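Local coordinates for protein ZYG-9 (Caenorhabditis elegans, PDB 2OF3) that plays a major part in organizing microtubules and spindle poles during mitosis and meiosis in the one-cell embryo, at residues D68-L73 with R79-N84. Sequence-based numbering, arbitrary orientation.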
# COMPACT_ATOMS: atom_id res chain seq x y z
N ASP A 68 -0.48 -21.36 -1.30
CA ASP A 68 0.51 -22.28 -0.80
C ASP A 68 1.59 -22.60 -1.86
O ASP A 68 2.79 -22.56 -1.59
CB ASP A 68 -0.21 -23.56 -0.32
CG ASP A 68 0.76 -24.63 0.17
OD1 ASP A 68 1.16 -24.57 1.38
OD2 ASP A 68 1.14 -25.52 -0.66
N SER A 69 1.17 -22.92 -3.07
CA SER A 69 2.10 -23.15 -4.15
C SER A 69 2.95 -21.91 -4.39
O SER A 69 4.14 -22.03 -4.70
CB SER A 69 1.36 -23.45 -5.47
OG SER A 69 0.66 -24.66 -5.41
N LEU A 70 2.32 -20.73 -4.34
CA LEU A 70 3.03 -19.48 -4.71
C LEU A 70 4.03 -19.13 -3.62
O LEU A 70 5.19 -18.75 -3.90
CB LEU A 70 2.02 -18.33 -4.99
CG LEU A 70 1.19 -18.34 -6.28
CD1 LEU A 70 0.12 -17.30 -6.29
CD2 LEU A 70 2.09 -18.13 -7.51
N VAL A 71 3.60 -19.25 -2.36
CA VAL A 71 4.50 -18.96 -1.21
C VAL A 71 5.73 -19.89 -1.22
O VAL A 71 6.85 -19.43 -1.00
CB VAL A 71 3.75 -18.88 0.15
CG1 VAL A 71 4.65 -19.13 1.33
CG2 VAL A 71 3.03 -17.52 0.30
N ARG A 72 5.54 -21.16 -1.59
CA ARG A 72 6.66 -22.11 -1.68
C ARG A 72 7.67 -21.78 -2.76
O ARG A 72 8.86 -22.16 -2.61
CB ARG A 72 6.18 -23.57 -1.87
CG ARG A 72 5.43 -24.11 -0.65
CD ARG A 72 4.73 -25.48 -0.90
NE ARG A 72 3.76 -25.76 0.17
CZ ARG A 72 4.07 -26.07 1.44
NH1 ARG A 72 5.35 -26.16 1.84
NH2 ARG A 72 3.10 -26.29 2.34
N LEU A 73 7.26 -21.08 -3.83
CA LEU A 73 8.22 -20.63 -4.86
C LEU A 73 9.27 -19.69 -4.33
O LEU A 73 10.35 -19.63 -4.86
CB LEU A 73 7.51 -19.97 -6.05
CG LEU A 73 6.53 -20.86 -6.79
CD1 LEU A 73 5.94 -20.02 -7.94
CD2 LEU A 73 7.25 -22.10 -7.33
N ARG A 79 12.74 -16.22 -8.58
CA ARG A 79 12.72 -15.40 -9.82
C ARG A 79 11.38 -15.46 -10.54
O ARG A 79 11.05 -14.51 -11.27
CB ARG A 79 13.80 -15.79 -10.80
CG ARG A 79 15.21 -15.37 -10.35
CD ARG A 79 16.27 -16.04 -11.24
NE ARG A 79 17.50 -16.17 -10.44
CZ ARG A 79 18.40 -15.20 -10.23
NH1 ARG A 79 18.24 -14.00 -10.81
NH2 ARG A 79 19.45 -15.43 -9.45
N SER A 80 10.62 -16.54 -10.32
CA SER A 80 9.23 -16.64 -10.81
C SER A 80 8.31 -15.63 -10.19
O SER A 80 7.53 -15.00 -10.89
CB SER A 80 8.69 -18.05 -10.60
OG SER A 80 9.50 -18.91 -11.43
N LEU A 81 8.38 -15.49 -8.87
CA LEU A 81 7.63 -14.47 -8.15
C LEU A 81 8.03 -13.06 -8.58
O LEU A 81 7.14 -12.24 -8.76
CB LEU A 81 7.77 -14.63 -6.62
CG LEU A 81 7.33 -15.99 -6.04
CD1 LEU A 81 7.58 -15.95 -4.53
CD2 LEU A 81 5.84 -16.27 -6.27
N LEU A 82 9.35 -12.78 -8.71
CA LEU A 82 9.83 -11.48 -9.19
C LEU A 82 9.37 -11.15 -10.63
O LEU A 82 8.89 -10.01 -10.88
CB LEU A 82 11.36 -11.42 -9.18
CG LEU A 82 11.90 -11.05 -7.83
CD1 LEU A 82 13.38 -11.35 -7.90
CD2 LEU A 82 11.63 -9.51 -7.45
N SER A 83 9.53 -12.12 -11.55
CA SER A 83 9.19 -11.92 -12.96
C SER A 83 7.72 -11.55 -13.12
O SER A 83 7.36 -10.83 -14.04
CB SER A 83 9.40 -13.22 -13.75
OG SER A 83 10.78 -13.50 -13.89
N ASN A 84 6.89 -12.05 -12.21
CA ASN A 84 5.43 -11.93 -12.28
C ASN A 84 4.84 -11.12 -11.14
O ASN A 84 3.63 -11.18 -10.92
CB ASN A 84 4.79 -13.34 -12.39
CG ASN A 84 5.17 -13.99 -13.65
OD1 ASN A 84 4.71 -13.60 -14.75
ND2 ASN A 84 6.10 -14.93 -13.57
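Leu81 projects from the short helix 78-83 onto helix 60-76. It buries the largest area in this contact and takes part in two of its three residue pairs. The contact is made by van der Waals packing, with no hydrogen bond across it. Leu81 CG lies 4.0 Å from CB of Leu73, and the two side chains cross at a slant. Leu81 CG stands anti to its carbonyl carbon (chi1 -58°), which brings both methyls over the last turn of the segment 68-73. There CD2 rests 3.5 Å from the backbone O of Leu70, and CD1 is 3.7 Å from the same oxygen. Leu70 adds its own CD2, 4.4 Å from Leu81 CD2. Leu73 CD1 also reaches CB of Ser80, at 4.3 Å.

Several polar side chains bond within their own helix or to nearby residues. Asn84 ND2 bonds Ser80 O at 3.0 Å, in the carbonyl plane, and also Ser6 OG. Ser80 OG bonds Ser77 OG and Leu5 O. On helix 60-76, Arg72 NE forms a salt bridge with Asp68 OD2 at 2.8 Å.

Val113 of helix 101-120 and Leu88 of helix 85-95 also touch Leu81. An alanine here would probably open a gap beside Leu70 and Leu73 and cost these neighbours a shared partner.

The axes of the two short segments lie at 109° to each other. Buried leucine packing therefore joins these consecutive helices of the all-helical TOG domain.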